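Local atomic coordinates of extracellular solute-binding protein, family 1 (Bifidobacterium longum subsp. infantis, PDB entry 6FTH), a protein that probably binds human milk oligosaccharides outside the cell and delivers them to an ABC transporter for uptake. Residues A[63-67]-A[68-72]. Numbering follows the deposited sequence.
Sequences QEVSE and DAWAQ
Ser66 caps the first turn of helix 67-80 through Ala69, a local contact at the corner where strand 59-66, at one border of a four-stranded sheet, gives way to the helix. The side-chain hydroxyl does the work: OG accepts a hydrogen bond from Ala69 N at 2.9 Å, with an N-H...O angle of 159°. Placing OG between the backbone N and the carbonyl carbon, chi1 70°, swings it back over the start of the helix, where it also lies 3.2 Å from Ala69 CB. Ser66 is thus the N-cap, and its own carbonyl begins the helical ladder, with Trp70 N donating to Ser66 O at 2.9 Å. One residue on, Ala71 N reaches Glu67 O at 3.0 Å.

The strand and the short helical segment run almost at right angles, 92° between their directions. Such a sharp strand-to-helix corner, followed by strand 86-88 on the far side of strand 29-36 in the same sheet, belongs to the alternating beta-alpha architecture of a lobe of a periplasmic-binding-protein fold, consistent with the solute-binding family.

Inside the corner, Val65 CG2 comes within 4.0 Å of Trp70 CB, the two side chains meeting at a slant. Both also rest on Leu33 and Val35 of strand 29-36. Trp70 sets CG opposite the backbone N, which carries the indole away from the cap; NE1 donates to Ala90 O, and the ring meets Phe91 at a steep angle. Glu67 leaves the first turn in a direction of its own, roughly at right angles to the indole, its extended chain bringing OE2 to a salt bridge with Arg408 and a hydrogen bond with His89.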
ATOM      1  N   GLN A  63      10.998 -23.738  -1.484  1.00 20.32           N
ATOM      2  CA  GLN A  63      12.190 -22.905  -1.530  1.00 19.22           C
ATOM      3  C   GLN A  63      11.780 -21.541  -1.000  1.00 24.39           C
ATOM      4  O   GLN A  63      10.861 -20.922  -1.537  1.00 24.52           O
ATOM      5  CB  GLN A  63      12.698 -22.772  -2.965  1.00 24.47           C
ATOM      6  CG  GLN A  63      13.960 -21.934  -3.076  1.00 32.38           C
ATOM      7  CD  GLN A  63      14.352 -21.657  -4.517  1.00 41.81           C
ATOM      8  OE1 GLN A  63      13.846 -22.293  -5.451  1.00 42.11           O
ATOM      9  NE2 GLN A  63      15.253 -20.694  -4.706  1.00 42.46           N
ATOM     10  N   GLU A  64      12.431 -21.083   0.056  1.00 19.06           N
ATOM     11  CA  GLU A  64      12.088 -19.820   0.689  1.00 21.12           C
ATOM     12  C   GLU A  64      13.194 -18.800   0.479  1.00 20.87           C
ATOM     13  O   GLU A  64      14.384 -19.135   0.522  1.00 23.02           O
ATOM     14  CB  GLU A  64      11.864 -20.017   2.183  1.00 19.37           C
ATOM     15  CG  GLU A  64      10.704 -20.928   2.485  1.00 19.73           C
ATOM     16  CD  GLU A  64      10.628 -21.269   3.957  1.00 26.53           C
ATOM     17  OE1 GLU A  64       9.836 -20.646   4.683  1.00 21.90           O
ATOM     18  OE2 GLU A  64      11.403 -22.146   4.394  1.00 29.91           O
ATOM     19  N   VAL A  65      12.793 -17.556   0.252  1.00 17.76           N
ATOM     20  CA  VAL A  65      13.720 -16.438   0.117  1.00 17.20           C
ATOM     21  C   VAL A  65      13.130 -15.217   0.807  1.00 21.36           C
ATOM     22  O   VAL A  65      11.908 -15.023   0.831  1.00 16.43           O
ATOM     23  CB  VAL A  65      14.013 -16.129  -1.362  1.00 21.27           C
ATOM     24  CG1 VAL A  65      14.561 -17.369  -2.050  1.00 28.64           C
ATOM     25  CG2 VAL A  65      12.756 -15.644  -2.066  1.00 22.32           C
ATOM     26  N   SER A  66      14.000 -14.385   1.375  1.00 16.77           N
ATOM     27  CA  SER A  66      13.543 -13.136   1.970  1.00 16.97           C
ATOM     28  C   SER A  66      13.160 -12.140   0.882  1.00 14.88           C
ATOM     29  O   SER A  66      13.544 -12.265  -0.285  1.00 17.12           O
ATOM     30  CB  SER A  66      14.632 -12.511   2.841  1.00 19.01           C
ATOM     31  OG  SER A  66      15.686 -12.017   2.027  1.00 18.73           O
ATOM     32  N   GLU A  67      12.385 -11.133   1.286  1.00 16.07           N
ATOM     33  CA  GLU A  67      12.008 -10.074   0.360  1.00 17.83           C
ATOM     34  C   GLU A  67      13.236  -9.306  -0.112  1.00 17.76           C
ATOM     35  O   GLU A  67      13.356  -8.991  -1.301  1.00 17.31           O
ATOM     36  CB  GLU A  67      10.976  -9.162   1.028  1.00 16.55           C
ATOM     37  CG  GLU A  67       9.605  -9.838   1.134  1.00 16.40           C
ATOM     38  CD  GLU A  67       8.574  -9.053   1.917  1.00 19.20           C
ATOM     39  OE1 GLU A  67       8.907  -8.175   2.748  1.00 17.63           O
ATOM     40  OE2 GLU A  67       7.384  -9.353   1.693  1.00 17.48           O
ATOM     41  N   ASP A  68      14.181  -9.038   0.790  1.00 18.24           N
ATOM     42  CA  ASP A  68      15.381  -8.294   0.410  1.00 17.95           C
ATOM     43  C   ASP A  68      16.243  -9.098  -0.547  1.00 18.29           C
ATOM     44  O   ASP A  68      16.793  -8.545  -1.505  1.00 18.98           O
ATOM     45  CB  ASP A  68      16.192  -7.914   1.654  1.00 19.52           C
ATOM     46  CG  ASP A  68      15.581  -6.755   2.422  1.00 26.51           C
ATOM     47  OD1 ASP A  68      14.814  -5.974   1.827  1.00 27.38           O
ATOM     48  OD2 ASP A  68      15.867  -6.638   3.634  1.00 28.53           O
ATOM     49  N   ALA A  69      16.367 -10.405  -0.320  1.00 16.68           N
ATOM     50  CA  ALA A  69      17.122 -11.236  -1.248  1.00 18.64           C
ATOM     51  C   ALA A  69      16.424 -11.332  -2.599  1.00 20.71           C
ATOM     52  O   ALA A  69      17.072 -11.245  -3.652  1.00 21.50           O
ATOM     53  CB  ALA A  69      17.347 -12.625  -0.647  1.00 20.94           C
ATOM     54  N   TRP A  70      15.100 -11.495  -2.595  1.00 18.76           N
ATOM     55  CA  TRP A  70      14.381 -11.627  -3.857  1.00 18.74           C
ATOM     56  C   TRP A  70      14.504 -10.362  -4.704  1.00 17.69           C
ATOM     57  O   TRP A  70      14.641 -10.437  -5.926  1.00 22.95           O
ATOM     58  CB  TRP A  70      12.919 -11.977  -3.571  1.00 18.27           C
ATOM     59  CG  TRP A  70      12.111 -12.105  -4.815  1.00 17.66           C
ATOM     60  CD1 TRP A  70      11.065 -11.334  -5.174  1.00 17.87           C
ATOM     61  CD2 TRP A  70      12.311 -13.041  -5.880  1.00 18.18           C
ATOM     62  NE1 TRP A  70      10.592 -11.724  -6.401  1.00 17.10           N
ATOM     63  CE2 TRP A  70      11.332 -12.774  -6.856  1.00 17.94           C
ATOM     64  CE3 TRP A  70      13.211 -14.081  -6.098  1.00 18.65           C
ATOM     65  CZ2 TRP A  70      11.229 -13.506  -8.033  1.00 18.34           C
ATOM     66  CZ3 TRP A  70      13.119 -14.801  -7.264  1.00 20.86           C
ATOM     67  CH2 TRP A  70      12.131 -14.519  -8.215  1.00 19.52           C
ATOM     68  N   ALA A  71      14.445  -9.192  -4.076  1.00 17.96           N
ATOM     69  CA  ALA A  71      14.561  -7.945  -4.824  1.00 18.09           C
ATOM     70  C   ALA A  71      15.828  -7.919  -5.661  1.00 26.18           C
ATOM     71  O   ALA A  71      15.834  -7.381  -6.778  1.00 25.07           O
ATOM     72  CB  ALA A  71      14.578  -6.788  -3.838  1.00 20.48           C
ATOM     73  N   GLN A  72      16.896  -8.518  -5.147  1.00 23.90           N
ATOM     74  CA  GLN A  72      18.192  -8.546  -5.810  1.00 24.34           C
ATOM     75  C   GLN A  72      18.345  -9.703  -6.792  1.00 27.71           C
ATOM     76  O   GLN A  72      19.193  -9.629  -7.693  1.00 31.73           O
ATOM     77  CB  GLN A  72      19.287  -8.670  -4.747  1.00 23.85           C
ATOM     78  CG  GLN A  72      19.514  -7.398  -3.964  1.00 29.25           C
ATOM     79  CD  GLN A  72      20.223  -6.312  -4.792  1.00 39.66           C
ATOM     80  OE1 GLN A  72      19.694  -5.208  -4.983  1.00 41.59           O
ATOM     81  NE2 GLN A  72      21.428  -6.626  -5.281  1.00 39.01           N
TER